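Aspartate-semialdehyde dehydrogenase 2 (Vibrio cholerae, PDB 2R00) catalyses the NADPH-dependent reductive dephosphorylation of L-aspartyl-4-phosphate to L-aspartate-semialdehyde, a step on the way to lysine, methionine and threonine. Local coordinates at residues T12-E17 against N315-A320; E76-W81 against V92-S97; I126-C131 against A321-Q326; T133-V138 against V311-V316. One frame throughout, in Å; residues are numbered along the deposited sequence.

Interaction 1 (T12-E17 against N315-A320); sequences TGAVGE and NVRKGA
Ala14 sets its methyl group against one face of the Arg317 guanidinium, and this is the tight part of the contact. Ala14 CB sits 3.1 Å above the guanidinium plane, offset toward the rim, and is 3.4 Å from Arg317 NH1. It also bears on the aliphatic stem, 3.4 Å from Arg317 CD. Arg317 reaches this place because its chain is extended from CG to NE, and a turn at the end (chi4 -83°) brings the flat group broadside to the methyl. Val15 packs more loosely, approaching the guanidinium edge near its plane with CG2 4.1 Å from Arg317 NH1. Here the two helix starts are nearest, with 5.5 Å between Val15 CA and Arg317 CA. All three touching side chains remain partly exposed. Lys318 starts off away from the contact, and its NZ forms a salt bridge with Glu25.

Gly13 is the N-cap of helix 14-25, its carbonyl O receiving Glu17 N at 2.8 Å, and Asn315 is the N-cap of helix 316-335. Residues 12-15 and Asn315 are predicted to bind NADP(+), so the contact joins two parts of the probable cofactor site. Because the methyl groups meet the guanidinium by van der Waals contact, they steady its plane without neutralising it; its positive charge, close to a helix N-terminus, would probably favour an anionic cofactor nearby.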
# COMPACT_ATOMS: atom_id res chain seq x y z
N THR A 12 -1.84 29.84 -15.49
CA THR A 12 -3.01 29.99 -14.62
C THR A 12 -3.45 28.66 -14.00
O THR A 12 -4.37 28.62 -13.18
CB THR A 12 -4.20 30.68 -15.35
OG1 THR A 12 -4.61 29.90 -16.48
CG2 THR A 12 -3.80 32.07 -15.83
N GLY A 13 -2.79 27.58 -14.39
CA GLY A 13 -3.01 26.28 -13.76
C GLY A 13 -2.23 26.17 -12.46
O GLY A 13 -1.30 26.95 -12.21
N ALA A 14 -2.60 25.19 -11.64
CA ALA A 14 -2.00 25.01 -10.32
C ALA A 14 -0.50 24.72 -10.35
O ALA A 14 0.25 25.23 -9.51
CB ALA A 14 -2.75 23.94 -9.53
N VAL A 15 -0.06 23.90 -11.31
CA VAL A 15 1.37 23.62 -11.40
C VAL A 15 2.12 24.85 -11.93
O VAL A 15 3.18 25.19 -11.41
CB VAL A 15 1.70 22.39 -12.27
CG1 VAL A 15 3.20 22.16 -12.28
CG2 VAL A 15 0.97 21.15 -11.76
N GLY A 16 1.55 25.50 -12.94
CA GLY A 16 2.13 26.71 -13.53
C GLY A 16 2.31 27.80 -12.48
O GLY A 16 3.35 28.45 -12.42
N GLU A 17 1.29 27.97 -11.64
CA GLU A 17 1.34 28.95 -10.54
C GLU A 17 2.41 28.56 -9.52
O GLU A 17 3.13 29.42 -8.99
CB GLU A 17 -0.02 29.09 -9.85
CG GLU A 17 -1.02 29.92 -10.64
CD GLU A 17 -2.38 30.03 -9.96
OE1 GLU A 17 -3.15 30.96 -10.32
OE2 GLU A 17 -2.68 29.19 -9.08
N ASN A 315 2.84 17.90 -0.92
CA ASN A 315 2.45 18.75 -2.04
C ASN A 315 2.99 18.22 -3.36
O ASN A 315 4.15 18.47 -3.73
CB ASN A 315 2.84 20.22 -1.82
CG ASN A 315 2.10 21.16 -2.76
OD1 ASN A 315 1.58 22.20 -2.34
ND2 ASN A 315 2.04 20.81 -4.04
N VAL A 316 2.14 17.48 -4.07
CA VAL A 316 2.50 16.82 -5.32
C VAL A 316 2.92 17.80 -6.41
O VAL A 316 3.87 17.55 -7.14
CB VAL A 316 1.37 15.88 -5.82
CG1 VAL A 316 1.78 15.16 -7.08
CG2 VAL A 316 1.00 14.86 -4.75
N ARG A 317 2.20 18.91 -6.50
CA ARG A 317 2.49 19.95 -7.49
C ARG A 317 3.86 20.59 -7.28
O ARG A 317 4.58 20.85 -8.25
CB ARG A 317 1.38 21.01 -7.49
CG ARG A 317 -0.01 20.44 -7.76
CD ARG A 317 -1.09 21.52 -7.75
NE ARG A 317 -2.44 20.95 -7.69
CZ ARG A 317 -3.13 20.49 -8.74
NH1 ARG A 317 -2.62 20.54 -9.97
NH2 ARG A 317 -4.35 20.00 -8.56
N LYS A 318 4.23 20.83 -6.02
CA LYS A 318 5.50 21.47 -5.67
C LYS A 318 6.69 20.56 -5.97
O LYS A 318 7.77 21.05 -6.33
CB LYS A 318 5.50 21.93 -4.20
CG LYS A 318 6.54 23.01 -3.90
CD LYS A 318 6.11 23.94 -2.77
CE LYS A 318 6.96 25.20 -2.75
NZ LYS A 318 6.66 26.08 -1.59
N GLY A 319 6.48 19.25 -5.85
CA GLY A 319 7.50 18.27 -6.23
C GLY A 319 7.78 18.32 -7.73
O GLY A 319 8.94 18.40 -8.15
N ALA A 320 6.72 18.28 -8.52
CA ALA A 320 6.80 18.38 -9.98
C ALA A 320 7.45 19.70 -10.42
O ALA A 320 8.35 19.72 -11.27
CB ALA A 320 5.43 18.25 -10.59

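Interaction 2 (E76-W81 against V92-S97); sequences ELSAKW and VIDNTS
Ser78 turns its hydroxyl from helix 75-87 toward the carboxylate of Asp94, at the end of strand 91-94. Ser78 OG donates to Asp94 OD1 in a very short hydrogen bond of 2.5 Å, a length that is doubtful in detail. The other carboxylate oxygen faces Thr96: Thr96 OG1 donates to Asp94 OD2 at 2.7 Å, meeting it on the syn side but 30° out of the carboxylate plane. Together the two hydroxyls, each on its own oxygen, probably hold the carboxylate's rotation. The Thr96 hydroxyl can do this because its first torsion (chi1 80°) sets OG1 between the backbone N and the carbonyl carbon. The same torsion leaves the methyl beside the serine, with Thr96 CG2 3.4 Å from Ser78 OG. Thr96 OG1 is also hydrogen-bonded to His98 N, which links the threonine to the backbone just beyond the segment. Ser78, Asp94 and Thr96 are all buried, and Phe71 packs on the first two.

The side chain of Thr96 lies about 6 Å from that of Arg100, a predicted phosphate-binding residue. Helix 75-87 connects strand 68-71 to its parallel neighbour 91-94, so the serine-aspartate bond links the helix to the second strand of a beta-alpha-beta crossover of the Rossmann-type nucleotide-binding domain.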
# COMPACT_ATOMS: atom_id res chain seq x y z
N GLU A 76 -1.60 17.55 -24.79
CA GLU A 76 -1.95 17.90 -26.17
C GLU A 76 -1.50 19.30 -26.57
O GLU A 76 -1.07 19.51 -27.70
CB GLU A 76 -3.42 17.60 -26.53
CG GLU A 76 -3.63 16.21 -27.19
CD GLU A 76 -4.47 16.26 -28.47
OE1 GLU A 76 -4.55 15.24 -29.19
OE2 GLU A 76 -5.06 17.32 -28.78
N LEU A 77 -1.54 20.24 -25.63
CA LEU A 77 -0.99 21.56 -25.87
C LEU A 77 0.53 21.57 -25.97
O LEU A 77 1.09 22.33 -26.76
CB LEU A 77 -1.50 22.58 -24.84
CG LEU A 77 -2.96 22.97 -25.11
CD1 LEU A 77 -3.57 23.79 -23.95
CD2 LEU A 77 -3.04 23.75 -26.44
N SER A 78 1.20 20.71 -25.20
CA SER A 78 2.65 20.52 -25.37
C SER A 78 3.00 19.90 -26.73
O SER A 78 3.97 20.31 -27.38
CB SER A 78 3.21 19.63 -24.26
OG SER A 78 3.41 20.39 -23.09
N ALA A 79 2.23 18.91 -27.14
CA ALA A 79 2.37 18.29 -28.47
C ALA A 79 2.38 19.32 -29.60
O ALA A 79 3.20 19.24 -30.52
CB ALA A 79 1.25 17.28 -28.70
N LYS A 80 1.45 20.26 -29.53
CA LYS A 80 1.31 21.37 -30.48
C LYS A 80 2.42 22.43 -30.31
O LYS A 80 3.14 22.74 -31.26
CB LYS A 80 -0.07 22.02 -30.31
CG LYS A 80 -0.37 23.18 -31.27
CD LYS A 80 -1.87 23.49 -31.31
CE LYS A 80 -2.18 24.67 -32.23
NZ LYS A 80 -3.62 24.71 -32.61
N TRP A 81 2.55 22.95 -29.09
CA TRP A 81 3.37 24.14 -28.83
C TRP A 81 4.87 23.95 -28.56
O TRP A 81 5.66 24.84 -28.86
CB TRP A 81 2.73 25.00 -27.74
CG TRP A 81 1.52 25.70 -28.24
CD1 TRP A 81 0.23 25.41 -27.95
CD2 TRP A 81 1.50 26.78 -29.18
NE1 TRP A 81 -0.61 26.27 -28.62
CE2 TRP A 81 0.15 27.12 -29.39
CE3 TRP A 81 2.50 27.52 -29.85
CZ2 TRP A 81 -0.25 28.15 -30.26
CZ3 TRP A 81 2.10 28.55 -30.72
CH2 TRP A 81 0.74 28.85 -30.91
N VAL A 92 12.62 23.77 -23.96
CA VAL A 92 11.36 23.51 -23.28
C VAL A 92 11.56 22.42 -22.23
O VAL A 92 12.09 21.35 -22.53
CB VAL A 92 10.25 23.08 -24.28
CG1 VAL A 92 8.92 22.81 -23.56
CG2 VAL A 92 10.06 24.13 -25.37
N ILE A 93 11.17 22.72 -21.00
CA ILE A 93 11.12 21.71 -19.95
C ILE A 93 9.64 21.37 -19.77
O ILE A 93 8.84 22.22 -19.40
CB ILE A 93 11.80 22.20 -18.63
CG1 ILE A 93 13.31 22.39 -18.87
CG2 ILE A 93 11.53 21.21 -17.50
CD1 ILE A 93 13.97 23.48 -18.02
N ASP A 94 9.29 20.13 -20.11
CA ASP A 94 7.89 19.76 -20.31
C ASP A 94 7.32 18.92 -19.19
O ASP A 94 7.70 17.76 -19.02
CB ASP A 94 7.70 19.01 -21.63
CG ASP A 94 6.25 18.90 -22.02
OD1 ASP A 94 5.56 19.94 -21.96
OD2 ASP A 94 5.78 17.79 -22.37
N ASN A 95 6.39 19.50 -18.45
CA ASN A 95 5.73 18.77 -17.37
C ASN A 95 4.42 18.15 -17.84
O ASN A 95 3.35 18.46 -17.31
CB ASN A 95 5.53 19.66 -16.15
CG ASN A 95 4.95 18.89 -14.97
OD1 ASN A 95 5.51 17.90 -14.52
ND2 ASN A 95 3.80 19.33 -14.50
N THR A 96 4.52 17.29 -18.87
CA THR A 96 3.40 16.44 -19.29
C THR A 96 3.94 15.05 -19.60
O THR A 96 5.16 14.83 -19.59
CB THR A 96 2.63 17.00 -20.55
OG1 THR A 96 3.35 16.69 -21.75
CG2 THR A 96 2.45 18.51 -20.46
N SER A 97 3.05 14.11 -19.88
CA SER A 97 3.49 12.78 -20.34
C SER A 97 3.92 12.78 -21.80
O SER A 97 4.55 11.82 -22.26
CB SER A 97 2.37 11.75 -20.13
OG SER A 97 1.23 12.15 -20.85

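Interaction 3 (I126-C131 against A321-Q326); sequences IANPNC and ATNAVQ
The chain leaving strand 125-127 comes nearest to helix 316-335 at Asn128 and Ala324, whose CA atoms are 6.1 Å apart. From there the side chains of Asn128 and Asn323 slide past each other in opposite directions, with their amide planes turned 42° apart. Each has CG anti to its backbone N (chi1 -158° in Asn128, -162° in Asn323), which carries both amides between loop and helix. Asn128 CG lies 4.1 Å from Ala324 CB, so the amide carbon of the loop asparagine also packs on the Ala324 methyl.

Strand 125-127 is the last parallel strand of the Rossmann-type sheet, and residues 128-131 form the passage from it to helix 131-147, where Cys131 is the nucleophile that forms the acyl-thioester intermediate. Pro129 crosses Asn323 at about a right angle, its ring CD 3.6 Å from Asn323 ND2. That nitrogen has its strongest polar partner outside the two segments, the carbonyl O of Val108, which satisfies it in this buried place. The loop has other holds: Asn128 O is hydrogen-bonded to NE of Arg100, a predicted phosphate-binding residue, and Asn130, the N-cap of helix 131-147, binds Ser132 N through OD1.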
# COMPACT_ATOMS: atom_id res chain seq x y z
N ILE A 126 13.40 18.86 -22.87
CA ILE A 126 13.71 17.95 -21.77
C ILE A 126 12.36 17.62 -21.10
O ILE A 126 11.56 18.50 -20.87
CB ILE A 126 14.63 18.61 -20.69
CG1 ILE A 126 15.91 19.16 -21.32
CG2 ILE A 126 14.96 17.62 -19.58
CD1 ILE A 126 16.65 20.20 -20.46
N ALA A 127 12.12 16.35 -20.80
CA ALA A 127 10.83 15.91 -20.23
C ALA A 127 10.94 15.81 -18.72
O ALA A 127 11.93 15.27 -18.21
CB ALA A 127 10.43 14.58 -20.83
N ASN A 128 9.94 16.34 -18.01
CA ASN A 128 9.83 16.26 -16.56
C ASN A 128 9.05 14.98 -16.27
O ASN A 128 7.99 14.79 -16.87
CB ASN A 128 9.04 17.48 -16.03
CG ASN A 128 9.31 17.80 -14.55
OD1 ASN A 128 8.37 18.02 -13.76
ND2 ASN A 128 10.58 17.89 -14.18
N PRO A 129 9.57 14.08 -15.41
CA PRO A 129 8.84 12.85 -15.14
C PRO A 129 7.60 13.03 -14.25
O PRO A 129 7.37 14.11 -13.70
CB PRO A 129 9.87 11.94 -14.44
CG PRO A 129 11.19 12.62 -14.59
CD PRO A 129 10.85 14.10 -14.67
N ASN A 130 6.84 11.95 -14.13
CA ASN A 130 5.71 11.86 -13.24
C ASN A 130 6.20 12.01 -11.79
O ASN A 130 7.24 11.46 -11.44
CB ASN A 130 5.05 10.50 -13.45
CG ASN A 130 3.65 10.43 -12.89
OD1 ASN A 130 3.46 10.44 -11.68
ND2 ASN A 130 2.66 10.37 -13.78
N CYS A 131 5.46 12.75 -10.96
CA CYS A 131 5.85 12.94 -9.54
C CYS A 131 6.05 11.61 -8.81
O CYS A 131 6.96 11.49 -8.00
CB CYS A 131 4.88 13.84 -8.76
SG CYS A 131 5.53 14.48 -7.12
N ALA A 321 6.98 20.80 -9.84
CA ALA A 321 7.45 22.14 -10.20
C ALA A 321 8.92 22.31 -9.86
O ALA A 321 9.69 22.82 -10.66
CB ALA A 321 6.61 23.19 -9.51
N THR A 322 9.31 21.85 -8.67
CA THR A 322 10.69 21.92 -8.20
C THR A 322 11.64 21.09 -9.07
O THR A 322 12.75 21.55 -9.37
CB THR A 322 10.78 21.47 -6.73
OG1 THR A 322 9.97 22.34 -5.93
CG2 THR A 322 12.23 21.49 -6.23
N ASN A 323 11.22 19.89 -9.47
CA ASN A 323 12.07 19.07 -10.34
C ASN A 323 12.39 19.81 -11.64
O ASN A 323 13.56 19.85 -12.08
CB ASN A 323 11.41 17.72 -10.64
CG ASN A 323 12.40 16.70 -11.16
OD1 ASN A 323 13.16 16.11 -10.39
ND2 ASN A 323 12.40 16.47 -12.48
N ALA A 324 11.36 20.42 -12.22
CA ALA A 324 11.44 21.23 -13.44
C ALA A 324 12.39 22.41 -13.30
O ALA A 324 13.19 22.67 -14.20
CB ALA A 324 10.04 21.73 -13.81
N VAL A 325 12.30 23.12 -12.18
CA VAL A 325 13.21 24.25 -11.93
C VAL A 325 14.66 23.77 -11.72
O VAL A 325 15.59 24.38 -12.25
CB VAL A 325 12.70 25.14 -10.77
CG1 VAL A 325 13.63 26.34 -10.53
CG2 VAL A 325 11.29 25.64 -11.07
N GLN A 326 14.85 22.66 -11.00
CA GLN A 326 16.19 22.06 -10.83
C GLN A 326 16.84 21.68 -12.16
O GLN A 326 18.06 21.82 -12.32
CB GLN A 326 16.12 20.82 -9.97
CG GLN A 326 15.91 21.06 -8.48
CD GLN A 326 15.75 19.77 -7.72
OE1 GLN A 326 14.72 19.11 -7.82
NE2 GLN A 326 16.77 19.39 -6.96

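Interaction 4 (T133-V138 against V311-V316); sequences TIQMLV and VVADNV
Gln135 OE1 is hydrogen-bonded to ND1 of His244, the predicted proton acceptor, and on the strand side the Ala313 methyl lies beside it, with Ala313 CB 3.3 Å from Gln135 OE1. The glutamine belongs to helix 131-147, which starts at the nucleophile Cys131, and the alanine to strand 306-313 of the mixed sheet of the dimerisation domain; helix and sheet meet here in an alpha/beta packing beside the active site. The axes of residues 133-138 and 311-313 come within 8.6 Å, their N-to-C directions 137° apart.

Gln135 carries the contact almost alone from the helix side. Its chain is extended beyond CG (chi2 173°) and runs out toward the strand, so that the amide end arrives over the Ala313 methyl, with Gln135 CD 3.6 Å from Ala313 CB. On the other branch Gln135 NE2 is 3.4 Å from Val311 O, a close approach to the strand backbone. Ala313 and Val311 both point toward the helix, while Val312 between them points away and packs on Ile198 of the second subunit. At this point the strand lies between the buried glutamine and the second subunit.

The backbone of Ala313 is hydrogen-bonded to that of His244 on strand 244-252. His244 is thus placed from two directions, by the sheet through its main chain and by Gln135 through its ring, which makes the glutamine a second-shell residue of the predicted base. Nearer the helix backbone, Val311 CG1 reaches back to 3.7 Å from Gln135 O and 3.9 Å from Gln135 CB.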
# COMPACT_ATOMS: atom_id res chain seq x y z
N THR A 133 7.26 8.88 -10.15
CA THR A 133 8.57 8.40 -10.59
C THR A 133 9.70 9.24 -9.98
O THR A 133 10.72 8.70 -9.56
CB THR A 133 8.70 8.43 -12.12
OG1 THR A 133 7.57 7.79 -12.71
CG2 THR A 133 9.98 7.73 -12.57
N ILE A 134 9.51 10.55 -9.95
CA ILE A 134 10.45 11.45 -9.27
C ILE A 134 10.68 11.01 -7.81
O ILE A 134 11.81 10.74 -7.41
CB ILE A 134 9.98 12.92 -9.32
CG1 ILE A 134 9.90 13.41 -10.77
CG2 ILE A 134 10.93 13.83 -8.48
CD1 ILE A 134 9.19 14.77 -10.93
N GLN A 135 9.59 10.92 -7.05
CA GLN A 135 9.62 10.51 -5.63
C GLN A 135 10.44 9.24 -5.43
O GLN A 135 11.35 9.19 -4.60
CB GLN A 135 8.20 10.19 -5.16
CG GLN A 135 7.39 11.30 -4.51
CD GLN A 135 5.95 10.86 -4.25
OE1 GLN A 135 5.02 11.41 -4.86
NE2 GLN A 135 5.75 9.86 -3.38
N MET A 136 10.09 8.20 -6.20
CA MET A 136 10.69 6.88 -6.04
C MET A 136 12.18 6.88 -6.40
O MET A 136 13.00 6.28 -5.70
CB MET A 136 9.93 5.83 -6.88
CG MET A 136 10.48 4.40 -6.72
SD MET A 136 9.58 3.13 -7.63
CE MET A 136 10.03 3.49 -9.33
N LEU A 137 12.51 7.54 -7.50
CA LEU A 137 13.87 7.55 -8.02
C LEU A 137 14.86 8.31 -7.13
O LEU A 137 16.02 7.92 -7.00
CB LEU A 137 13.89 8.10 -9.45
CG LEU A 137 13.80 6.99 -10.49
CD1 LEU A 137 13.10 7.44 -11.71
CD2 LEU A 137 15.18 6.49 -10.86
N VAL A 138 14.40 9.41 -6.55
CA VAL A 138 15.19 10.12 -5.55
C VAL A 138 15.52 9.18 -4.38
O VAL A 138 16.69 9.05 -3.99
CB VAL A 138 14.50 11.42 -5.09
CG1 VAL A 138 15.16 11.98 -3.85
CG2 VAL A 138 14.56 12.46 -6.22
N VAL A 311 7.42 6.18 0.66
CA VAL A 311 7.85 7.48 0.18
C VAL A 311 6.59 8.31 0.02
O VAL A 311 5.61 7.86 -0.58
CB VAL A 311 8.59 7.36 -1.18
CG1 VAL A 311 9.13 8.71 -1.62
CG2 VAL A 311 9.70 6.36 -1.10
N VAL A 312 6.61 9.52 0.57
CA VAL A 312 5.45 10.40 0.55
C VAL A 312 5.81 11.77 -0.04
O VAL A 312 6.91 12.28 0.17
CB VAL A 312 4.81 10.53 1.98
CG1 VAL A 312 3.75 11.62 2.02
CG2 VAL A 312 4.17 9.20 2.41
N ALA A 313 4.87 12.33 -0.80
CA ALA A 313 4.87 13.74 -1.17
C ALA A 313 3.58 14.35 -0.66
O ALA A 313 2.48 13.88 -1.03
CB ALA A 313 4.96 13.91 -2.68
N ASP A 314 3.70 15.37 0.19
CA ASP A 314 2.54 16.09 0.68
C ASP A 314 2.00 17.00 -0.42
O ASP A 314 0.84 16.88 -0.82
CB ASP A 314 2.86 16.90 1.95
CG ASP A 314 1.63 17.55 2.56
OD1 ASP A 314 0.55 16.92 2.58
OD2 ASP A 314 1.75 18.71 3.01
N ASN A 315 2.84 17.90 -0.92
CA ASN A 315 2.45 18.75 -2.04
C ASN A 315 2.99 18.22 -3.36
O ASN A 315 4.15 18.47 -3.73
CB ASN A 315 2.84 20.22 -1.82
CG ASN A 315 2.10 21.16 -2.76
OD1 ASN A 315 1.58 22.20 -2.34
ND2 ASN A 315 2.04 20.81 -4.04
N VAL A 316 2.14 17.48 -4.07
CA VAL A 316 2.50 16.82 -5.32
C VAL A 316 2.92 17.80 -6.41
O VAL A 316 3.87 17.55 -7.14
CB VAL A 316 1.37 15.88 -5.82
CG1 VAL A 316 1.78 15.16 -7.08
CG2 VAL A 316 1.00 14.86 -4.75

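How the interactions relate
Interactions 2 and 3 lie side by side in the nucleotide-binding sheet, where Val92 O to Ile126 N and Asp94 O to Asn128 N, each 2.8 Å, are probable hydrogen bonds between neighbouring strands. Interactions 1 and 3 follow one another along helix 316-335, their centres 11 Å apart. Interactions 3 and 4 meet at the start of helix 131-147, where Ile134 CD1 lies 3.7 Å from Asn323 CB of helix 316-335. The nucleophile Cys131, part of interaction 3, has its SG 3.5 Å from the O of Val316, a residue that interactions 1 and 4 share along with Asn315. Interactions 2 and 4, with centres 21 Å apart, do not touch.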